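Local coordinates for protein DOA1 (Saccharomyces cerevisiae, PDB 3ODT) that probably binds ubiquitin through its seven-bladed WD40 beta-propeller and so helps to regulate the turnover of F-box proteins, at residues Ala12-His17 and Ser30-Val35; Thr263-Ser268 and Leu288-Ser293; Trp270-Met275 and Ile280-Ser285. One frame throughout, in Å; residues are numbered along the deposited sequence. Where two conformers were deposited one is given.

Overall arrangement
All three contacts gather round the blade that closes the propeller ring, in which strand 9-14 joins strands 269-274, 280-284 and 289-293. Interaction 3 is the inner hairpin of this blade, nested within the chain loop closed by interaction 2; their centres lie about 8 Å apart, and strand 289-293 pairs with strand 280-284. Interaction 1, its centre about 11 Å from that of interaction 2 and about 10 Å from that of interaction 3, joins the blade to the following one. Leu-14 N lies 2.8 Å from Val-289 O where strand 9-14 completes the sheet. Ser-285 of interaction 3 belongs to a calcium site with Asp-20 and Asn-287.

Interaction 1. Residues Ala12-His17 and Ser30-Val35; sequences ATLKGH and SKVASV
From Leu-14 to His-17 the chain runs within 20° of the direction taken from Val-32 to Val-35, but the nearest CA atoms, those of His-17 and Val-35, are 8.3 Å apart, so side chains alone make the bond that joins the two segments. That bond lies between His-17 NE2 and Ser-34 OG, 2.7 Å apart, with an angle of 155° at the hydrogen. The serine oxygen comes to the edge of the imidazole, in the plane of the ring, as suits a hydrogen bond with a ring nitrogen. Ser-34 brings it there with OG tucked between the backbone N and the carbonyl carbon (chi1 56°). A serine suits this buried place because one small hydroxyl can serve two partners: OG also bonds to Trp-44 NE1. The other ring nitrogen, ND1, is hydrogen-bonded to Asp-38 OD2, so both nitrogens are engaged and the ring is held against rotation. Asp-38, His-17, Ser-34 and Trp-44 together form the structural tetrad characteristic of WD40 repeats. The carboxylate would be expected to polarise the histidine along this chain of bonds. Further along, Leu-14 CD2 meets Val-32 CG2 at 4.0 Å, two branched side chains crossing at a slant and adding an apolar contact beside the polar one. Strand 9-14 is the outer strand of the closing blade, paired with strand 289-293, whereas strand 31-36 lies between strands 21-26 and 40-46 of the next blade; Trp-44 and Trp-50 of that blade also pack on Leu-14 and Val-32.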
ATOM      1  N   ALA A  12      -5.697  11.776  14.960  1.00 10.19           N
ATOM      2  CA  ALA A  12      -6.486  12.708  14.159  1.00 10.37           C
ATOM      3  C   ALA A  12      -7.391  11.955  13.207  1.00  8.28           C
ATOM      4  O   ALA A  12      -7.072  10.867  12.733  1.00 10.13           O
ATOM      5  CB  ALA A  12      -5.595  13.611  13.372  1.00 14.39           C
ATOM      6  N   THR A  13      -8.514  12.588  12.937  1.00 11.14           N
ATOM      7  CA  THR A  13      -9.477  12.161  11.957  1.00 11.11           C
ATOM      8  C   THR A  13      -9.520  13.204  10.844  1.00 10.45           C
ATOM      9  O   THR A  13      -9.766  14.391  11.081  1.00 12.40           O
ATOM     10  CB  THR A  13     -10.851  12.008  12.589  1.00 12.68           C
ATOM     11  OG1 THR A  13     -10.748  11.105  13.687  1.00 14.99           O
ATOM     12  CG2 THR A  13     -11.821  11.458  11.575  1.00 13.57           C
ATOM     13  N   LEU A  14      -9.236  12.745   9.638  1.00  9.50           N
ATOM     14  CA  LEU A  14      -9.067  13.582   8.479  1.00  9.53           C
ATOM     15  C   LEU A  14     -10.263  13.351   7.548  1.00 10.20           C
ATOM     16  O   LEU A  14     -10.339  12.355   6.819  1.00  8.79           O
ATOM     17  CB  LEU A  14      -7.763  13.235   7.780  1.00  9.23           C
ATOM     18  CG  LEU A  14      -6.470  13.848   8.379  1.00 11.19           C
ATOM     19  CD1 LEU A  14      -6.378  13.697   9.904  1.00 14.93           C
ATOM     20  CD2 LEU A  14      -5.243  13.220   7.732  1.00 14.08           C
ATOM     21  N   LYS A  15     -11.168  14.322   7.571  1.00  9.73           N
ATOM     22  CA  LYS A  15     -12.442  14.276   6.888  1.00  9.44           C
ATOM     23  C   LYS A  15     -12.389  15.133   5.617  1.00 10.37           C
ATOM     24  O   LYS A  15     -11.895  16.237   5.646  1.00 13.10           O
ATOM     25  CB  LYS A  15     -13.526  14.799   7.844  1.00 14.07           C
ATOM     26  CG  LYS A  15     -14.934  14.768   7.294  1.00 21.71           C
ATOM     27  CD  LYS A  15     -15.966  15.224   8.304  1.00 24.94           C
ATOM     28  CE  LYS A  15     -17.408  15.050   7.710  1.00 38.32           C
ATOM     29  NZ  LYS A  15     -18.554  15.471   8.578  1.00 48.60           N
ATOM     30  N   GLY A  16     -12.889  14.599   4.512  1.00  9.52           N
ATOM     31  CA  GLY A  16     -12.981  15.360   3.285  1.00 10.65           C
ATOM     32  C   GLY A  16     -13.382  14.505   2.093  1.00  8.20           C
ATOM     33  O   GLY A  16     -14.127  14.959   1.224  1.00 11.70           O
ATOM     34  N   HIS A  17     -12.884  13.275   2.026  1.00  8.46           N
ATOM     35  CA  HIS A  17     -13.260  12.421   0.919  1.00  7.64           C
ATOM     36  C   HIS A  17     -14.754  12.097   0.964  1.00  7.71           C
ATOM     37  O   HIS A  17     -15.341  11.923   2.032  1.00  9.23           O
ATOM     38  CB  HIS A  17     -12.449  11.118   0.941  1.00  7.45           C
ATOM     39  CG  HIS A  17     -11.045  11.265   0.445  1.00  6.90           C
ATOM     40  ND1 HIS A  17     -10.756  11.601  -0.854  1.00  7.83           N
ATOM     41  CD2 HIS A  17      -9.853  11.141   1.085  1.00  8.76           C
ATOM     42  CE1 HIS A  17      -9.444  11.635  -1.014  1.00  8.24           C
ATOM     43  NE2 HIS A  17      -8.878  11.374   0.152  1.00  8.36           N
ATOM     44  N   SER A  30       4.731  15.449   8.804  1.00  8.45           N
ATOM     45  CA  SER A  30       3.720  16.503   8.806  1.00  7.06           C
ATOM     46  C   SER A  30       2.824  16.500   7.559  1.00  6.30           C
ATOM     47  O   SER A  30       2.030  17.420   7.364  1.00  8.73           O
ATOM     48  CB  SER A  30       4.352  17.896   8.948  1.00  9.64           C
ATOM     49  OG  SER A  30       5.103  18.261   7.784  1.00 14.78           O
ATOM     50  N   LYS A  31       2.956  15.484   6.727  1.00  7.59           N
ATOM     51  CA  LYS A  31       2.201  15.466   5.488  1.00  7.60           C
ATOM     52  C   LYS A  31       1.843  14.032   5.128  1.00  8.30           C
ATOM     53  O   LYS A  31       2.720  13.163   5.076  1.00  6.91           O
ATOM     54  CB  LYS A  31       3.030  16.041   4.328  1.00 10.51           C
ATOM     55  CG  LYS A  31       3.282  17.535   4.372  1.00 14.34           C
ATOM     56  CD  LYS A  31       3.949  18.062   3.084  1.00 22.15           C
ATOM     57  CE  LYS A  31       4.036  19.590   3.066  1.00 26.60           C
ATOM     58  NZ  LYS A  31       4.722  20.121   4.257  1.00 40.07           N
ATOM     59  N   VAL A  32       0.570  13.811   4.819  1.00  7.11           N
ATOM     60  CA  VAL A  32       0.123  12.526   4.330  1.00  7.51           C
ATOM     61  C   VAL A  32      -0.783  12.754   3.122  1.00  6.98           C
ATOM     62  O   VAL A  32      -1.393  13.828   2.960  1.00  7.01           O
ATOM     63  CB  VAL A  32      -0.579  11.683   5.402  1.00 10.49           C
ATOM     64  CG1 VAL A  32       0.309  11.523   6.657  1.00 12.96           C
ATOM     65  CG2 VAL A  32      -1.927  12.237   5.775  1.00 11.71           C
ATOM     66  N   ALA A  33      -0.911  11.724   2.295  1.00  7.01           N
ATOM     67  CA  ALA A  33      -1.750  11.808   1.109  1.00  8.10           C
ATOM     68  C   ALA A  33      -2.675  10.609   1.000  1.00  6.62           C
ATOM     69  O   ALA A  33      -2.391   9.517   1.499  1.00  7.47           O
ATOM     70  CB  ALA A  33      -0.908  11.955  -0.136  1.00  8.88           C
ATOM     71  N   SER A  34      -3.805  10.828   0.357  1.00  6.11           N
ATOM     72  CA  SER A  34      -4.813   9.782   0.228  1.00  7.30           C
ATOM     73  C   SER A  34      -5.496   9.899  -1.116  1.00  6.13           C
ATOM     74  O   SER A  34      -5.560  10.970  -1.693  1.00  6.54           O
ATOM     75  CB  SER A  34      -5.854   9.911   1.345  1.00  9.03           C
ATOM     76  OG  SER A  34      -6.434  11.213   1.326  1.00  7.44           O
ATOM     77  N   VAL A  35      -6.000   8.762  -1.603  1.00  5.60           N
ATOM     78  CA  VAL A  35      -6.784   8.745  -2.830  1.00  5.81           C
ATOM     79  C   VAL A  35      -8.047   7.953  -2.586  1.00  5.22           C
ATOM     80  O   VAL A  35      -8.125   7.135  -1.654  1.00  5.74           O
ATOM     81  CB  VAL A  35      -5.987   8.180  -4.022  1.00  6.35           C
ATOM     82  CG1 VAL A  35      -4.692   8.978  -4.297  1.00 10.07           C
ATOM     83  CG2 VAL A  35      -5.682   6.712  -3.816  1.00  7.75           C
TER

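Interaction 2. Residues Thr263-Ser268 and Leu288-Ser293; sequences TLPAIS and LVRIFS
Leu-264 and Arg-290 each set CG beside the backbone N and opposite the carbonyl carbon (chi1 -63° and -67°), which sends the two side chains toward each other until they slide past in opposite directions. The contact lies between blades of the WD40 beta-propeller: Leu-264 follows strand 258-263, the outer strand of one blade, in the loop leading to the innermost strand of the next, while Arg-290 stands on strand 289-293 of that next blade. The arginine chain is extended from CG to NE, and a chi4 of 83° then turns the guanidinium plane across the line of the chain. Leu-264 CD2 lies over one face of this group, 3.8 Å above its plane and displaced toward the rim. Leu-288 CD1, from the arginine's own segment, stands 3.4 Å from the plane on the opposite face, again displaced toward the rim. With a methyl near the rim of each face, the guanidinium keeps its N-H groups directed outward around the edge; NH2 forms a salt bridge with Asp-286 OD2, which probably compensates the charge in this buried setting. Leucine fits the position well, since its forked end can reach both the aliphatic CD of the arginine and the flat group beyond it. Next along the loop, Pro-265 is the centre of an inverse gamma turn closed by a weak bond from Ala-266 N to Leu-264 O. That carbonyl oxygen has a further partner in Arg-246 NH1. The proline ring lies obliquely to the arginine, with CD 3.7 Å from Arg-290 NH2. On the other flank, Leu-264 CD2 also meets the edge of the Phe-292 ring, 3.9 Å from CZ and close to the ring plane.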
ATOM      1  N   THR A 263     -10.388  -1.597  16.214  1.00  8.71           N
ATOM      2  CA  THR A 263     -11.616  -1.838  15.499  1.00  9.88           C
ATOM      3  C   THR A 263     -12.250  -0.502  15.179  1.00  9.00           C
ATOM      4  O   THR A 263     -12.410   0.339  16.046  1.00 11.49           O
ATOM      5  CB  THR A 263     -12.572  -2.688  16.310  1.00 10.80           C
ATOM      6  OG1 THR A 263     -11.948  -3.940  16.612  1.00 12.02           O
ATOM      7  CG2 THR A 263     -13.850  -2.941  15.518  1.00 13.23           C
ATOM      8  N   LEU A 264     -12.560  -0.305  13.907  1.00  8.24           N
ATOM      9  CA  LEU A 264     -13.130   0.946  13.420  1.00  7.48           C
ATOM     10  C   LEU A 264     -14.542   0.771  12.876  1.00  7.64           C
ATOM     11  O   LEU A 264     -14.881  -0.310  12.404  1.00  8.79           O
ATOM     12  CB  LEU A 264     -12.246   1.480  12.300  1.00 10.18           C
ATOM     13  CG  LEU A 264     -10.811   1.835  12.731  1.00 11.41           C
ATOM     14  CD1 LEU A 264      -9.998   2.244  11.543  1.00 13.06           C
ATOM     15  CD2 LEU A 264     -10.790   2.957  13.738  1.00 13.72           C
ATOM     16  N   PRO A 265     -15.354   1.853  12.923  1.00  7.87           N
ATOM     17  CA  PRO A 265     -16.752   1.790  12.471  1.00 10.15           C
ATOM     18  C   PRO A 265     -16.845   1.984  10.951  1.00 11.60           C
ATOM     19  O   PRO A 265     -17.512   2.906  10.457  1.00 14.05           O
ATOM     20  CB  PRO A 265     -17.427   2.945  13.235  1.00 15.77           C
ATOM     21  CG  PRO A 265     -16.316   3.976  13.375  1.00 17.93           C
ATOM     22  CD  PRO A 265     -15.036   3.158  13.546  1.00 14.69           C
ATOM     23  N   ALA A 266     -16.179   1.097  10.226  1.00  9.09           N
ATOM     24  CA  ALA A 266     -16.182   1.098   8.779  1.00  7.57           C
ATOM     25  C   ALA A 266     -16.221  -0.330   8.303  1.00  7.44           C
ATOM     26  O   ALA A 266     -15.548  -1.187   8.860  1.00  9.52           O
ATOM     27  CB  ALA A 266     -14.919   1.777   8.279  1.00 10.07           C
ATOM     28  N   ILE A 267     -16.987  -0.624   7.260  1.00  8.46           N
ATOM     29  CA  ILE A 267     -17.157  -2.010   6.849  1.00  7.95           C
ATOM     30  C   ILE A 267     -15.854  -2.618   6.299  1.00  6.53           C
ATOM     31  O   ILE A 267     -15.682  -3.836   6.384  1.00  7.55           O
ATOM     32  CB  ILE A 267     -18.308  -2.229   5.837  1.00  9.54           C
ATOM     33  CG1 ILE A 267     -18.065  -1.462   4.536  1.00  8.95           C
ATOM     34  CG2 ILE A 267     -19.677  -1.913   6.499  1.00  9.36           C
ATOM     35  CD1 ILE A 267     -19.145  -1.699   3.502  1.00 13.29           C
ATOM     36  N   SER A 268     -14.974  -1.782   5.748  1.00  7.94           N
ATOM     37  CA  SER A 268     -13.694  -2.235   5.180  1.00  7.30           C
ATOM     38  C   SER A 268     -12.583  -1.269   5.495  1.00  5.78           C
ATOM     39  O   SER A 268     -12.757  -0.041   5.335  1.00  7.77           O
ATOM     40  CB  SER A 268     -13.792  -2.299   3.649  1.00  8.93           C
ATOM     41  OG  SER A 268     -14.877  -3.099   3.214  1.00  8.21           O
ATOM     42  N   LEU A 288     -12.981   8.184   5.591  1.00  7.50           N
ATOM     43  CA  LEU A 288     -12.052   8.875   6.452  1.00 10.01           C
ATOM     44  C   LEU A 288     -10.615   8.369   6.298  1.00  7.53           C
ATOM     45  O   LEU A 288     -10.370   7.181   6.044  1.00  7.76           O
ATOM     46  CB  LEU A 288     -12.460   8.691   7.919  1.00 10.62           C
ATOM     47  CG  LEU A 288     -13.765   9.356   8.312  1.00  9.62           C
ATOM     48  CD1 LEU A 288     -14.129   8.954   9.710  1.00 11.91           C
ATOM     49  CD2 LEU A 288     -13.666  10.886   8.126  1.00 12.15           C
ATOM     50  N   VAL A 289      -9.699   9.292   6.516  1.00  7.16           N
ATOM     51  CA  VAL A 289      -8.320   8.972   6.845  1.00  7.79           C
ATOM     52  C   VAL A 289      -8.177   9.166   8.362  1.00  8.14           C
ATOM     53  O   VAL A 289      -8.716  10.124   8.930  1.00  9.57           O
ATOM     54  CB  VAL A 289      -7.359   9.902   6.074  1.00  8.01           C
ATOM     55  CG1 VAL A 289      -5.945   9.638   6.504  1.00  9.77           C
ATOM     56  CG2 VAL A 289      -7.507   9.737   4.553  1.00 10.40           C
ATOM     57  N   ARG A 290      -7.460   8.261   9.015  1.00  8.79           N
ATOM     58  CA  ARG A 290      -7.147   8.424  10.441  1.00  7.14           C
ATOM     59  C   ARG A 290      -5.650   8.281  10.663  1.00  5.43           C
ATOM     60  O   ARG A 290      -4.961   7.624   9.892  1.00  7.79           O
ATOM     61  CB  ARG A 290      -7.889   7.381  11.282  1.00  7.95           C
ATOM     62  CG  ARG A 290      -9.406   7.528  11.327  1.00  8.68           C
ATOM     63  CD  ARG A 290      -9.949   6.353  12.104  1.00  9.96           C
ATOM     64  NE  ARG A 290     -11.385   6.423  12.345  1.00 11.17           N
ATOM     65  CZ  ARG A 290     -12.330   6.044  11.483  1.00 11.42           C
ATOM     66  NH1 ARG A 290     -12.012   5.630  10.257  1.00 10.83           N
ATOM     67  NH2 ARG A 290     -13.605   6.092  11.844  1.00 12.72           N
ATOM     68  N   ILE A 291      -5.141   8.962  11.685  1.00  7.04           N
ATOM     69  CA  ILE A 291      -3.759   8.810  12.102  1.00  7.01           C
ATOM     70  C   ILE A 291      -3.790   8.331  13.536  1.00  7.36           C
ATOM     71  O   ILE A 291      -4.553   8.869  14.346  1.00  8.06           O
ATOM     72  CB  ILE A 291      -3.002  10.122  11.986  1.00 10.78           C
ATOM     73  CG1 ILE A 291      -3.006  10.577  10.522  1.00 13.75           C
ATOM     74  CG2 ILE A 291      -1.600   9.968  12.488  1.00  9.20           C
ATOM     75  CD1 ILE A 291      -2.402  11.879  10.342  1.00 16.34           C
ATOM     76  N   PHE A 292      -3.047   7.272  13.808  1.00  6.20           N
ATOM     77  CA  PHE A 292      -2.877   6.738  15.161  1.00  6.42           C
ATOM     78  C   PHE A 292      -1.431   6.914  15.613  1.00  7.12           C
ATOM     79  O   PHE A 292      -0.530   6.850  14.795  1.00  7.45           O
ATOM     80  CB  PHE A 292      -3.237   5.241  15.173  1.00  8.12           C
ATOM     81  CG  PHE A 292      -4.700   4.989  15.040  1.00  9.12           C
ATOM     82  CD1 PHE A 292      -5.295   4.974  13.793  1.00  9.81           C
ATOM     83  CD2 PHE A 292      -5.481   4.785  16.157  1.00  9.32           C
ATOM     84  CE1 PHE A 292      -6.657   4.770  13.666  1.00 11.49           C
ATOM     85  CE2 PHE A 292      -6.849   4.593  16.033  1.00 10.16           C
ATOM     86  CZ  PHE A 292      -7.432   4.591  14.796  1.00 10.24           C
ATOM     87  N   SER A 293      -1.226   7.101  16.919  1.00  7.77           N
ATOM     88  CA  SER A 293       0.089   7.304  17.473  1.00  8.95           C
ATOM     89  C   SER A 293       0.248   6.609  18.811  1.00  9.54           C
ATOM     90  O   SER A 293      -0.710   6.473  19.571  1.00  9.32           O
ATOM     91  CB  SER A 293       0.349   8.798  17.641  1.00  9.37           C
ATOM     92  OG  SER A 293       1.688   9.041  18.037  1.00  9.76           O
TER

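Interaction 3. Residues Trp270-Met275 and Ile280-Ser285; sequences WSVDCM and IIVGSS
Strands 270-274 and 280-284 run antiparallel as a beta hairpin, and a classic beta bulge marks one end of it: Trp-270 and Ser-271 both stand opposite Gly-283. Gly-283 O accepts from both backbone nitrogens, at 2.9 Å from Trp-270 N and 3.3 Å from Ser-271 N. Gly-283 lacks a CB, which would have come about 4.0 Å from Ser-271 CB, and this leaves room beside the bulge. Beyond it the pairing is regular, with Gly-283 N bonded to Ser-271 O and two bonds linking Asp-273 to Ile-281. On one face, Val-272 CG1 is the bump and its hollow the notch between Val-282 CG2 at 4.1 Å and Ile-280 CG2 at 4.4 Å. Beta branching keeps methyls close to the strand, so one methyl of Val-272 can fit against both. On the other face, CE of the selenomethionine at Met-275 crosses Ile-281 CG1 at about a right angle, but in one of two conformers, so this contact is less certain. At the bulged end, the pyrrole side of the Trp-270 indole meets the opposite chain obliquely, NE1 3.9 Å from Ser-285 CB. NE1 is hydrogen-bonded to Asp-20 OD2, and Asp-20 and Ser-285 both belong to the calcium site. With an alanine in place of Trp-270, Ser-285 CB would probably lose its contact with the indole and Asp-20 its N-H partner. Strand 269-274 is the inner edge of the blade; strand 289-293 pairs with the far side of 280-284, while the Val-272 face packs on strand 239-243 and the Ile-281 face on strand 21-26.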
ATOM      1  N   TRP A 270      -9.118  -0.310   3.986  1.00  5.29           N
ATOM      2  CA  TRP A 270      -8.443  -0.583   2.728  1.00  5.12           C
ATOM      3  C   TRP A 270      -6.926  -0.488   2.747  1.00  5.18           C
ATOM      4  O   TRP A 270      -6.252  -1.169   1.977  1.00  7.52           O
ATOM      5  CB  TRP A 270      -8.974   0.333   1.626  1.00  7.63           C
ATOM      6  CG  TRP A 270     -10.395   0.122   1.339  1.00  7.76           C
ATOM      7  CD1 TRP A 270     -11.419   0.992   1.550  1.00  7.04           C
ATOM      8  CD2 TRP A 270     -10.970  -1.062   0.784  1.00  9.00           C
ATOM      9  NE1 TRP A 270     -12.610   0.418   1.162  1.00  7.29           N
ATOM     10  CE2 TRP A 270     -12.358  -0.844   0.691  1.00  7.29           C
ATOM     11  CE3 TRP A 270     -10.446  -2.288   0.379  1.00 10.81           C
ATOM     12  CZ2 TRP A 270     -13.230  -1.801   0.195  1.00  8.34           C
ATOM     13  CZ3 TRP A 270     -11.317  -3.245  -0.134  1.00  8.88           C
ATOM     14  CH2 TRP A 270     -12.697  -3.003  -0.190  1.00  9.66           C
ATOM     15  N   SER A 271      -6.411   0.434   3.552  1.00  5.82           N
ATOM     16  CA  SER A 271      -5.003   0.774   3.435  1.00  7.04           C
ATOM     17  C   SER A 271      -4.432   1.320   4.735  1.00  6.20           C
ATOM     18  O   SER A 271      -5.113   2.008   5.511  1.00  6.79           O
ATOM     19  CB  SER A 271      -4.854   1.841   2.338  1.00  7.83           C
ATOM     20  OG  SER A 271      -3.483   2.185   2.139  1.00  8.43           O
ATOM     21  N   VAL A 272      -3.187   0.947   4.982  1.00  5.52           N
ATOM     22  CA  VAL A 272      -2.361   1.546   6.025  1.00  5.43           C
ATOM     23  C   VAL A 272      -1.005   1.928   5.469  1.00  6.81           C
ATOM     24  O   VAL A 272      -0.517   1.342   4.476  1.00  7.46           O
ATOM     25  CB  VAL A 272      -2.132   0.584   7.213  1.00  6.84           C
ATOM     26  CG1 VAL A 272      -3.428   0.403   8.005  1.00 10.05           C
ATOM     27  CG2 VAL A 272      -1.648  -0.791   6.713  1.00 10.59           C
ATOM     28  N   ASP A 273      -0.412   2.936   6.092  1.00  6.98           N
ATOM     29  CA  ASP A 273       0.988   3.263   5.858  1.00  6.01           C
ATOM     30  C   ASP A 273       1.547   3.792   7.165  1.00  7.51           C
ATOM     31  O   ASP A 273       0.798   4.132   8.069  1.00 13.39           O
ATOM     32  CB  ASP A 273       1.148   4.277   4.728  1.00  8.01           C
ATOM     33  CG  ASP A 273       2.553   4.251   4.097  1.00  9.95           C
ATOM     34  OD1 ASP A 273       3.103   3.162   3.973  1.00 23.63           O
ATOM     35  OD2 ASP A 273       3.083   5.288   3.711  1.00 10.87           O
ATOM     36  N   CYS A 274       2.876   3.811   7.230  0.54  8.06           N
ATOM     37  CA  CYS A 274       3.633   4.166   8.432  0.54  9.43           C
ATOM     38  C   CYS A 274       4.517   5.411   8.220  0.54 11.74           C
ATOM     39  O   CYS A 274       5.362   5.449   7.319  0.54 14.83           O
ATOM     40  CB  CYS A 274       4.520   2.977   8.865  0.54 13.11           C
ATOM     41  SG  CYS A 274       3.594   1.414   9.213  0.54 10.71           S
HETATM   42  N   MSE A 275       4.302   6.432   9.045  0.54  9.77           N
HETATM   43  CA  MSE A 275       5.223   7.546   9.144  0.54  8.76           C
HETATM   44  C   MSE A 275       6.558   7.089   9.690  0.54  9.67           C
HETATM   45  O   MSE A 275       6.656   6.048  10.361  0.54  6.57           O
HETATM   46  CB  MSE A 275       4.675   8.622  10.077  0.54 10.14           C
HETATM   47  CG  MSE A 275       4.131   9.829   9.385  0.54 30.01           C
HETATM   48 SE   MSE A 275       3.110  10.857  10.652  0.54 15.61          SE
HETATM   49  CE  MSE A 275       1.447   9.988  10.215  0.54  6.41           C
ATOM     50  N   ILE A 280       0.656   5.622  12.482  1.00  7.35           N
ATOM     51  CA  ILE A 280      -0.016   4.789  11.492  1.00  8.48           C
ATOM     52  C   ILE A 280      -1.126   5.577  10.804  1.00  6.71           C
ATOM     53  O   ILE A 280      -1.946   6.200  11.476  1.00  8.46           O
ATOM     54  CB  ILE A 280      -0.595   3.499  12.114  1.00  6.85           C
ATOM     55  CG1 ILE A 280       0.541   2.614  12.639  1.00  9.35           C
ATOM     56  CG2 ILE A 280      -1.396   2.760  11.077  1.00  9.74           C
ATOM     57  CD1 ILE A 280       0.077   1.458  13.506  1.00  9.15           C
ATOM     58  N   ILE A 281      -1.106   5.584   9.475  1.00  6.80           N
ATOM     59  CA  ILE A 281      -2.138   6.234   8.661  1.00  7.45           C
ATOM     60  C   ILE A 281      -3.063   5.141   8.144  1.00  7.31           C
ATOM     61  O   ILE A 281      -2.600   4.075   7.728  1.00  7.45           O
ATOM     62  CB  ILE A 281      -1.535   6.946   7.442  1.00  7.20           C
ATOM     63  CG1 ILE A 281      -0.323   7.787   7.840  1.00  8.77           C
ATOM     64  CG2 ILE A 281      -2.597   7.775   6.757  1.00  7.68           C
ATOM     65  CD1 ILE A 281       0.622   8.132   6.689  1.00  9.84           C
ATOM     66  N   VAL A 282      -4.374   5.413   8.181  1.00  6.03           N
ATOM     67  CA  VAL A 282      -5.395   4.431   7.859  1.00  7.42           C
ATOM     68  C   VAL A 282      -6.448   5.027   6.918  1.00  6.46           C
ATOM     69  O   VAL A 282      -6.981   6.104   7.173  1.00  7.49           O
ATOM     70  CB  VAL A 282      -6.130   3.940   9.142  1.00  8.38           C
ATOM     71  CG1 VAL A 282      -7.104   2.827   8.807  1.00  8.52           C
ATOM     72  CG2 VAL A 282      -5.139   3.488  10.187  1.00  8.24           C
ATOM     73  N   GLY A 283      -6.718   4.331   5.817  1.00  7.11           N
ATOM     74  CA  GLY A 283      -7.789   4.705   4.912  1.00  6.35           C
ATOM     75  C   GLY A 283      -8.895   3.658   4.948  1.00  5.78           C
ATOM     76  O   GLY A 283      -8.643   2.473   4.794  1.00  7.20           O
ATOM     77  N   SER A 284     -10.143   4.105   5.086  1.00  6.15           N
ATOM     78  CA  SER A 284     -11.255   3.195   5.289  1.00  7.25           C
ATOM     79  C   SER A 284     -12.514   3.532   4.489  1.00  7.21           C
ATOM     80  O   SER A 284     -12.632   4.595   3.833  1.00  7.43           O
ATOM     81  CB  SER A 284     -11.561   3.054   6.781  1.00  9.22           C
ATOM     82  OG  SER A 284     -11.645   4.304   7.403  1.00 13.14           O
ATOM     83  N   SER A 285     -13.467   2.610   4.538  1.00  6.93           N
ATOM     84  CA  SER A 285     -14.672   2.720   3.738  1.00  6.68           C
ATOM     85  C   SER A 285     -15.678   3.770   4.232  1.00  8.74           C
ATOM     86  O   SER A 285     -16.653   4.063   3.543  1.00 10.10           O
ATOM     87  CB  SER A 285     -15.375   1.370   3.699  1.00  8.36           C
ATOM     88  OG  SER A 285     -15.725   0.950   4.997  1.00  8.02           O
TER